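Local coordinates for protein arginine kinase (Cydia pomonella granulosis virus, PDB 6VVG) that probably phosphorylates serine and threonine residues of proteins as an ATP-dependent viral kinase, and here holds adenosine monophosphate in its nucleotide pocket, at residues H64-N78 / E86-D98. Sequence-based numbering, arbitrary orientation.
Sequences HILMRNNPNFIKLHN and ESLLIMDYVSDGD. With AMP (adenosine monophosphate), chain C.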
ATOM      1  N   HIS A  64      -1.413   6.772   6.780  1.00 10.94           N
ATOM      2  CA  HIS A  64      -2.276   7.376   7.792  1.00  9.10           C
ATOM      3  C   HIS A  64      -2.960   6.301   8.626  1.00 11.64           C
ATOM      4  O   HIS A  64      -2.921   6.333   9.861  1.00 12.15           O
ATOM      5  CB  HIS A  64      -3.330   8.271   7.137  1.00 12.44           C
ATOM      6  CG  HIS A  64      -2.785   9.530   6.542  1.00 11.90           C
ATOM      7  ND1 HIS A  64      -2.529  10.658   7.291  1.00 15.47           N
ATOM      8  CD2 HIS A  64      -2.469   9.846   5.265  1.00 11.77           C
ATOM      9  CE1 HIS A  64      -2.066  11.610   6.501  1.00 13.59           C
ATOM     10  NE2 HIS A  64      -2.018  11.143   5.268  1.00 14.56           N
ATOM     11  N   ILE A  65      -3.598   5.338   7.956  1.00 16.05           N
ATOM     12  CA  ILE A  65      -4.365   4.314   8.660  1.00  9.33           C
ATOM     13  C   ILE A  65      -3.442   3.436   9.492  1.00 11.55           C
ATOM     14  O   ILE A  65      -3.670   3.224  10.690  1.00  9.59           O
ATOM     15  CB  ILE A  65      -5.175   3.470   7.660  1.00 16.82           C
ATOM     16  CG1 ILE A  65      -6.163   4.341   6.884  1.00 16.28           C
ATOM     17  CG2 ILE A  65      -5.892   2.336   8.389  1.00 13.33           C
ATOM     18  CD1 ILE A  65      -7.069   5.179   7.747  1.00 24.09           C
ATOM     19  N   LEU A  66      -2.395   2.895   8.866  1.00 11.25           N
ATOM     20  CA  LEU A  66      -1.509   1.978   9.573  1.00 12.04           C
ATOM     21  C   LEU A  66      -0.928   2.624  10.823  1.00 13.47           C
ATOM     22  O   LEU A  66      -0.755   1.958  11.850  1.00 19.33           O
ATOM     23  CB  LEU A  66      -0.389   1.517   8.644  1.00 10.73           C
ATOM     24  CG  LEU A  66      -0.775   0.528   7.545  1.00 12.04           C
ATOM     25  CD1 LEU A  66       0.404   0.292   6.602  1.00 16.19           C
ATOM     26  CD2 LEU A  66      -1.256  -0.779   8.148  1.00 24.26           C
ATOM     27  N   MET A  67      -0.629   3.922  10.763  1.00 16.72           N
ATOM     28  CA  MET A  67       0.004   4.631  11.867  1.00 12.19           C
ATOM     29  C   MET A  67      -0.995   5.439  12.688  1.00 13.32           C
ATOM     30  O   MET A  67      -0.598   6.368  13.401  1.00 15.68           O
ATOM     31  CB  MET A  67       1.107   5.543  11.332  1.00 12.47           C
ATOM     32  CG  MET A  67       2.058   4.868  10.352  1.00 21.87           C
ATOM     33  SD  MET A  67       2.669   3.278  10.947  1.00 19.74           S
ATOM     34  CE  MET A  67       3.515   3.782  12.444  1.00 18.07           C
ATOM     35  N   ARG A  68      -2.279   5.084  12.623  1.00 11.78           N
ATOM     36  CA  ARG A  68      -3.307   5.859  13.312  1.00 13.06           C
ATOM     37  C   ARG A  68      -2.995   6.029  14.794  1.00 13.21           C
ATOM     38  O   ARG A  68      -3.221   7.101  15.364  1.00 18.89           O
ATOM     39  CB  ARG A  68      -4.670   5.189  13.139  1.00 13.53           C
ATOM     40  N   ASN A  69      -2.472   4.988  15.436  1.00 13.35           N
ATOM     41  CA  ASN A  69      -2.267   4.990  16.877  1.00 18.21           C
ATOM     42  C   ASN A  69      -0.842   5.353  17.278  1.00 22.11           C
ATOM     43  O   ASN A  69      -0.482   5.201  18.450  1.00 19.30           O
ATOM     44  CB  ASN A  69      -2.640   3.624  17.452  1.00 18.21           C
ATOM     45  CG  ASN A  69      -4.126   3.333  17.349  1.00 27.52           C
ATOM     46  OD1 ASN A  69      -4.959   4.198  17.626  1.00 27.03           O
ATOM     47  ND2 ASN A  69      -4.466   2.115  16.944  1.00 26.55           N
ATOM     48  N   ASN A  70      -0.027   5.833  16.341  1.00 21.49           N
ATOM     49  CA  ASN A  70       1.321   6.284  16.653  1.00 16.51           C
ATOM     50  C   ASN A  70       1.292   7.785  16.884  1.00 16.56           C
ATOM     51  O   ASN A  70       0.846   8.523  15.990  1.00 16.74           O
ATOM     52  CB  ASN A  70       2.281   5.943  15.521  1.00 17.07           C
ATOM     53  CG  ASN A  70       3.724   6.249  15.866  1.00 18.46           C
ATOM     54  OD1 ASN A  70       4.101   7.409  16.023  1.00 14.79           O
ATOM     55  ND2 ASN A  70       4.537   5.209  15.994  1.00 21.54           N
ATOM     56  N   PRO A  71       1.747   8.284  18.036  1.00 16.90           N
ATOM     57  CA  PRO A  71       1.615   9.727  18.308  1.00 18.94           C
ATOM     58  C   PRO A  71       2.460  10.614  17.403  1.00 19.05           C
ATOM     59  O   PRO A  71       2.253  11.834  17.405  1.00 18.13           O
ATOM     60  CB  PRO A  71       2.052   9.863  19.774  1.00 20.45           C
ATOM     61  CG  PRO A  71       2.840   8.624  20.083  1.00 28.77           C
ATOM     62  CD  PRO A  71       2.333   7.540  19.171  1.00 22.39           C
ATOM     63  N   ASN A  72       3.394  10.058  16.634  1.00 13.47           N
ATOM     64  CA  ASN A  72       4.284  10.858  15.803  1.00 17.35           C
ATOM     65  C   ASN A  72       3.868  10.881  14.334  1.00 18.67           C
ATOM     66  O   ASN A  72       4.604  11.420  13.501  1.00 13.21           O
ATOM     67  CB  ASN A  72       5.717  10.345  15.943  1.00 14.29           C
ATOM     68  CG  ASN A  72       6.194  10.350  17.382  1.00 16.15           C
ATOM     69  OD1 ASN A  72       6.407   9.298  17.985  1.00 19.37           O
ATOM     70  ND2 ASN A  72       6.351  11.543  17.946  1.00 15.52           N
ATOM     71  N   PHE A  73       2.712  10.316  14.005  1.00 14.50           N
ATOM     72  CA  PHE A  73       2.104  10.427  12.687  1.00 14.20           C
ATOM     73  C   PHE A  73       0.793  11.194  12.818  1.00 14.26           C
ATOM     74  O   PHE A  73       0.350  11.523  13.921  1.00 18.82           O
ATOM     75  CB  PHE A  73       1.896   9.041  12.066  1.00 13.55           C
ATOM     76  CG  PHE A  73       3.182   8.371  11.661  1.00 14.32           C
ATOM     77  CD1 PHE A  73       3.888   7.592  12.563  1.00 13.21           C
ATOM     78  CD2 PHE A  73       3.695   8.535  10.384  1.00 16.48           C
ATOM     79  CE1 PHE A  73       5.072   6.978  12.199  1.00 11.88           C
ATOM     80  CE2 PHE A  73       4.882   7.921  10.012  1.00 13.11           C
ATOM     81  CZ  PHE A  73       5.572   7.146  10.923  1.00 12.90           C
ATOM     82  N   ILE A  74       0.180  11.502  11.677  1.00  9.23           N
ATOM     83  CA  ILE A  74      -0.945  12.431  11.608  1.00 18.97           C
ATOM     84  C   ILE A  74      -2.216  11.648  11.309  1.00 16.00           C
ATOM     85  O   ILE A  74      -2.277  10.894  10.329  1.00 12.44           O
ATOM     86  CB  ILE A  74      -0.693  13.525  10.556  1.00 12.55           C
ATOM     87  CG1 ILE A  74       0.635  14.228  10.870  1.00 16.60           C
ATOM     88  CG2 ILE A  74      -1.839  14.506  10.524  1.00 15.36           C
ATOM     89  CD1 ILE A  74       0.879  15.515  10.121  1.00 22.33           C
ATOM     90  N   LYS A  75      -3.230  11.831  12.151  1.00 13.96           N
ATOM     91  CA  LYS A  75      -4.472  11.086  11.998  1.00 13.85           C
ATOM     92  C   LYS A  75      -5.264  11.603  10.800  1.00 13.15           C
ATOM     93  O   LYS A  75      -5.387  12.813  10.588  1.00 13.52           O
ATOM     94  CB  LYS A  75      -5.335  11.195  13.257  1.00 18.19           C
ATOM     95  CG  LYS A  75      -4.587  11.280  14.580  1.00 34.84           C
ATOM     96  CD  LYS A  75      -4.012   9.940  15.000  1.00 36.98           C
ATOM     97  CE  LYS A  75      -3.133  10.090  16.241  1.00 25.71           C
ATOM     98  NZ  LYS A  75      -2.307  11.340  16.238  1.00 39.85           N
ATOM     99  N   LEU A  76      -5.817  10.676  10.023  1.00 17.13           N
ATOM    100  CA  LEU A  76      -6.676  11.001   8.891  1.00 11.56           C
ATOM    101  C   LEU A  76      -8.133  10.862   9.318  1.00 16.95           C
ATOM    102  O   LEU A  76      -8.561   9.781   9.732  1.00 15.33           O
ATOM    103  CB  LEU A  76      -6.383  10.089   7.703  1.00 11.29           C
ATOM    104  CG  LEU A  76      -7.203  10.358   6.440  1.00 17.64           C
ATOM    105  CD1 LEU A  76      -6.725  11.639   5.772  1.00 15.72           C
ATOM    106  CD2 LEU A  76      -7.125   9.183   5.475  1.00 19.38           C
ATOM    107  N   HIS A  77      -8.894  11.949   9.199  1.00 16.75           N
ATOM    108  CA  HIS A  77     -10.279  11.954   9.652  1.00 20.43           C
ATOM    109  C   HIS A  77     -11.249  11.628   8.523  1.00 23.53           C
ATOM    110  O   HIS A  77     -12.168  10.824   8.705  1.00 17.89           O
ATOM    111  CB  HIS A  77     -10.606  13.310  10.274  1.00 24.21           C
ATOM    112  CG  HIS A  77     -10.017  13.494  11.636  1.00 22.47           C
ATOM    113  ND1 HIS A  77     -10.399  12.728  12.716  1.00 22.19           N
ATOM    114  CD2 HIS A  77      -9.056  14.333  12.090  1.00 17.53           C
ATOM    115  CE1 HIS A  77      -9.710  13.098  13.780  1.00 18.98           C
ATOM    116  NE2 HIS A  77      -8.891  14.072  13.429  1.00 22.67           N
ATOM    117  N   ASN A  78     -11.055  12.226   7.350  1.00 15.95           N
ATOM    118  CA  ASN A  78     -11.881  11.930   6.189  1.00 19.60           C
ATOM    119  C   ASN A  78     -10.995  11.866   4.956  1.00 16.83           C
ATOM    120  O   ASN A  78      -9.925  12.476   4.915  1.00 16.24           O
ATOM    121  CB  ASN A  78     -12.976  12.980   5.986  1.00 21.50           C
ATOM    122  CG  ASN A  78     -13.841  13.163   7.213  1.00 21.57           C
ATOM    123  OD1 ASN A  78     -14.906  12.557   7.330  1.00 33.57           O
ATOM    124  ND2 ASN A  78     -13.388  14.002   8.137  1.00 24.91           N
ATOM    125  N   GLU A  86     -10.756  15.734  -8.224  1.00 28.11           N
ATOM    126  CA  GLU A  86      -9.916  15.987  -7.066  1.00 30.50           C
ATOM    127  C   GLU A  86     -10.253  15.020  -5.938  1.00 27.41           C
ATOM    128  O   GLU A  86     -11.387  14.549  -5.810  1.00 32.09           O
ATOM    129  CB  GLU A  86     -10.101  17.427  -6.580  1.00 32.39           C
ATOM    130  CG  GLU A  86      -9.799  18.488  -7.626  1.00 32.59           C
ATOM    131  CD  GLU A  86      -9.859  19.896  -7.062  1.00 33.43           C
ATOM    132  OE1 GLU A  86     -10.912  20.267  -6.504  1.00 38.53           O
ATOM    133  OE2 GLU A  86      -8.855  20.628  -7.174  1.00 32.36           O
ATOM    134  N   SER A  87      -9.251  14.733  -5.112  1.00 32.45           N
ATOM    135  CA  SER A  87      -9.413  13.907  -3.926  1.00 24.01           C
ATOM    136  C   SER A  87      -8.992  14.694  -2.693  1.00 29.57           C
ATOM    137  O   SER A  87      -8.054  15.499  -2.733  1.00 20.41           O
ATOM    138  CB  SER A  87      -8.603  12.613  -4.027  1.00 26.36           C
ATOM    139  OG  SER A  87      -8.849  11.957  -5.258  1.00 30.36           O
ATOM    140  N   LEU A  88      -9.695  14.447  -1.597  1.00 21.55           N
ATOM    141  CA  LEU A  88      -9.543  15.221  -0.377  1.00 21.41           C
ATOM    142  C   LEU A  88      -9.013  14.354   0.754  1.00 18.47           C
ATOM    143  O   LEU A  88      -9.474  13.228   0.951  1.00 17.87           O
ATOM    144  CB  LEU A  88     -10.882  15.810   0.059  1.00 22.15           C
ATOM    145  CG  LEU A  88     -11.727  16.594  -0.940  1.00 34.38           C
ATOM    146  CD1 LEU A  88     -12.845  17.340  -0.197  1.00 45.42           C
ATOM    147  CD2 LEU A  88     -10.857  17.551  -1.716  1.00 31.09           C
ATOM    148  N   LEU A  89      -8.068  14.897   1.515  1.00 18.13           N
ATOM    149  CA  LEU A  89      -7.641  14.312   2.779  1.00 16.65           C
ATOM    150  C   LEU A  89      -7.830  15.357   3.870  1.00 17.32           C
ATOM    151  O   LEU A  89      -7.209  16.423   3.820  1.00 17.06           O
ATOM    152  CB  LEU A  89      -6.183  13.857   2.730  1.00 14.85           C
ATOM    153  CG  LEU A  89      -5.805  12.625   1.912  1.00 16.52           C
ATOM    154  CD1 LEU A  89      -5.849  12.950   0.438  1.00 26.26           C
ATOM    155  CD2 LEU A  89      -4.423  12.137   2.327  1.00 15.60           C
ATOM    156  N   ILE A  90      -8.684  15.062   4.847  1.00 18.18           N
ATOM    157  CA  ILE A  90      -8.920  15.950   5.983  1.00 15.92           C
ATOM    158  C   ILE A  90      -8.235  15.334   7.194  1.00 14.69           C
ATOM    159  O   ILE A  90      -8.631  14.259   7.664  1.00 12.79           O
ATOM    160  CB  ILE A  90     -10.415  16.178   6.240  1.00 15.83           C
ATOM    161  CG1 ILE A  90     -11.064  16.808   5.005  1.00 18.34           C
ATOM    162  CG2 ILE A  90     -10.608  17.066   7.460  1.00 16.33           C
ATOM    163  CD1 ILE A  90     -12.563  16.995   5.120  1.00 34.98           C
ATOM    164  N   MET A  91      -7.213  16.020   7.701  1.00 13.63           N
ATOM    165  CA  MET A  91      -6.336  15.505   8.740  1.00 15.02           C
ATOM    166  C   MET A  91      -6.216  16.527   9.863  1.00 15.92           C
ATOM    167  O   MET A  91      -6.635  17.681   9.735  1.00 12.56           O
ATOM    168  CB  MET A  91      -4.944  15.186   8.174  1.00 20.76           C
ATOM    169  CG  MET A  91      -4.231  16.409   7.592  1.00 27.54           C
ATOM    170  SD  MET A  91      -2.638  16.020   6.840  1.00 28.79           S
ATOM    171  CE  MET A  91      -3.114  14.758   5.663  1.00 18.13           C
ATOM    172  N   ASP A  92      -5.637  16.087  10.975  1.00 14.83           N
ATOM    173  CA  ASP A  92      -5.403  16.989  12.091  1.00 15.11           C
ATOM    174  C   ASP A  92      -4.419  18.086  11.696  1.00 16.25           C
ATOM    175  O   ASP A  92      -3.538  17.886  10.855  1.00 15.02           O
ATOM    176  CB  ASP A  92      -4.840  16.227  13.294  1.00 22.99           C
ATOM    177  CG  ASP A  92      -5.910  15.545  14.119  1.00 16.71           C
ATOM    178  OD1 ASP A  92      -7.070  16.003  14.110  1.00 18.10           O
ATOM    179  OD2 ASP A  92      -5.580  14.547  14.793  1.00 21.65           O
ATOM    180  N   TYR A  93      -4.583  19.259  12.310  1.00 13.68           N
ATOM    181  CA  TYR A  93      -3.537  20.274  12.371  1.00 16.70           C
ATOM    182  C   TYR A  93      -2.742  20.018  13.646  1.00 12.08           C
ATOM    183  O   TYR A  93      -3.304  20.075  14.743  1.00 16.55           O
ATOM    184  CB  TYR A  93      -4.135  21.683  12.375  1.00 16.45           C
ATOM    185  CG  TYR A  93      -3.104  22.796  12.336  1.00 15.37           C
ATOM    186  CD1 TYR A  93      -2.302  23.066  13.438  1.00 21.31           C
ATOM    187  CD2 TYR A  93      -2.933  23.573  11.197  1.00 20.33           C
ATOM    188  CE1 TYR A  93      -1.357  24.074  13.406  1.00 19.23           C
ATOM    189  CE2 TYR A  93      -1.992  24.586  11.158  1.00 26.03           C
ATOM    190  CZ  TYR A  93      -1.208  24.831  12.265  1.00 22.06           C
ATOM    191  OH  TYR A  93      -0.268  25.838  12.235  1.00 22.66           O
ATOM    192  N   VAL A  94      -1.448  19.723  13.511  1.00 16.04           N
ATOM    193  CA  VAL A  94      -0.638  19.335  14.655  1.00 10.98           C
ATOM    194  C   VAL A  94       0.365  20.410  15.061  1.00 15.13           C
ATOM    195  O   VAL A  94       0.678  20.521  16.253  1.00 16.13           O
ATOM    196  CB  VAL A  94       0.083  17.995  14.396  1.00 21.23           C
ATOM    197  CG1 VAL A  94      -0.929  16.864  14.230  1.00 20.13           C
ATOM    198  CG2 VAL A  94       0.984  18.104  13.177  1.00 17.05           C
ATOM    199  N   SER A  95       0.886  21.193  14.120  1.00 16.16           N
ATOM    200  CA  SER A  95       1.900  22.179  14.469  1.00 19.37           C
ATOM    201  C   SER A  95       2.079  23.163  13.326  1.00 17.50           C
ATOM    202  O   SER A  95       1.825  22.839  12.161  1.00 17.23           O
ATOM    203  CB  SER A  95       3.239  21.505  14.795  1.00 15.83           C
ATOM    204  OG  SER A  95       4.238  22.459  15.119  1.00 18.87           O
ATOM    205  N   ASP A  96       2.530  24.365  13.680  1.00 11.65           N
ATOM    206  CA  ASP A  96       2.824  25.409  12.710  1.00 18.99           C
ATOM    207  C   ASP A  96       4.262  25.373  12.209  1.00 15.84           C
ATOM    208  O   ASP A  96       4.567  26.022  11.203  1.00 15.84           O
ATOM    209  CB  ASP A  96       2.552  26.789  13.323  1.00 16.69           C
ATOM    210  CG  ASP A  96       3.477  27.103  14.490  1.00 21.23           C
ATOM    211  OD1 ASP A  96       3.514  26.302  15.444  1.00 22.40           O
ATOM    212  OD2 ASP A  96       4.170  28.144  14.457  1.00 18.52           O
ATOM    213  N   GLY A  97       5.155  24.642  12.883  1.00 15.77           N
ATOM    214  CA  GLY A  97       6.568  24.678  12.584  1.00 15.82           C
ATOM    215  C   GLY A  97       7.098  23.342  12.083  1.00 13.38           C
ATOM    216  O   GLY A  97       6.402  22.320  12.089  1.00 13.07           O
ATOM    217  N   ASP A  98       8.354  23.369  11.642  1.00  9.09           N
ATOM    218  CA  ASP A  98       9.054  22.170  11.206  1.00 13.18           C
ATOM    219  C   ASP A  98      10.540  22.364  11.474  1.00 10.61           C
ATOM    220  O   ASP A  98      10.983  23.441  11.879  1.00 12.54           O
ATOM    221  CB  ASP A  98       8.788  21.866   9.727  1.00 14.46           C
ATOM    222  CG  ASP A  98       9.151  23.022   8.817  1.00 14.71           C
ATOM    223  OD1 ASP A  98      10.298  23.509   8.885  1.00 18.38           O
ATOM    224  OD2 ASP A  98       8.286  23.439   8.021  1.00 17.12           O
TER
HETATM  225  P   AMP C 301       2.545  18.784   3.165  1.00121.40           P
HETATM  226  O1P AMP C 301       3.790  18.925   2.317  1.00 74.94           O
HETATM  227  O2P AMP C 301       2.980  18.455   4.573  1.00 73.79           O
HETATM  228  O3P AMP C 301       1.616  17.818   2.472  1.00 59.45           O
HETATM  229  O5' AMP C 301       1.783  20.181   3.231  1.00 73.39           O
HETATM  230  C5' AMP C 301       2.461  21.397   2.957  1.00 54.83           C
HETATM  231  C4' AMP C 301       2.757  22.172   4.219  1.00 48.32           C
HETATM  232  O4' AMP C 301       1.532  22.381   4.976  1.00 53.55           O
HETATM  233  C3' AMP C 301       3.688  21.504   5.219  1.00 61.86           C
HETATM  234  O3' AMP C 301       5.056  21.612   4.863  1.00 66.65           O
HETATM  235  C2' AMP C 301       3.332  22.227   6.509  1.00 52.76           C
HETATM  236  O2' AMP C 301       3.889  23.533   6.526  1.00 56.30           O
HETATM  237  C1' AMP C 301       1.815  22.341   6.362  1.00 52.98           C
HETATM  238  N9  AMP C 301       1.138  21.166   6.938  1.00 51.79           N
HETATM  239  C8  AMP C 301       0.974  20.010   6.288  1.00 43.61           C
HETATM  240  N7  AMP C 301       0.340  19.165   7.103  1.00 40.33           N
HETATM  241  C5  AMP C 301       0.115  19.802   8.261  1.00 38.71           C
HETATM  242  C6  AMP C 301      -0.497  19.391   9.422  1.00 43.85           C
HETATM  243  N6  AMP C 301      -1.115  18.140   9.815  1.00 28.12           N
HETATM  244  N1  AMP C 301      -0.598  20.219  10.450  1.00 24.94           N
HETATM  245  C2  AMP C 301      -0.095  21.473  10.351  1.00 24.63           C
HETATM  246  N3  AMP C 301       0.508  21.882   9.210  1.00 36.45           N
HETATM  247  C4  AMP C 301       0.611  21.038   8.166  1.00 40.36           C
HETATM  248  O   HOH W   1      -2.648  13.779  14.246  1.00 17.39           O
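The edge of the His77 imidazole is where OD1 of Asp92 is bound: NE2 of His77 donates a hydrogen bond of 2.7 Å to OD1 of Asp92, which lies in the ring plane, whereas the ring comes to that oxygen from above the carboxylate plane, the two planes standing 65° apart. Lys44 forms a salt bridge with the same OD1, and His77 ND1 hydrogen-bonds OD2 of Asp83 of the second subunit, so both ring nitrogens are engaged, which should fix the ring's rotation. A second imidazole, that of His64 at the end of helix 59-66, donates from ND1 to the carbonyl O of Ile74, which lies at the ring's edge; the ring of Tyr161 also meets it. Over one face of the Tyr93 ring sits C2 of AMP. The other oxygen of Asp92, OD2, rests against CG of Lys75 and takes a bond from a water that also accepts from the backbone N and NZ of Lys75. The methyl CE of Met91 comes obliquely to within 3.4 Å of CE1 of His64. Met91 reaches it because its chain, extended at chi2, bends at chi3 (55°), swinging CE away from the adenine; its SD stays 4.0 Å from N6 of AMP. Ile74 closes on the adenine from another direction, CD1 lying 3.3 Å from N6 of AMP and touching CG2 of Val94.

In the backbone, N of His77 and N of Asn78 both donate to O of Ile90, and N of Ile90 returns a bond to O of Asn78 (2.9 Å, 171°). This is a classic beta bulge in the antiparallel hairpin of strands 76-82 and 87-92. The hairpin runs into the kinase hinge, where the backbone O of Asp92 weakly accepts from N6 of AMP and N of Val94 donates to N1, the adenine recognition characteristic of the protein kinase fold.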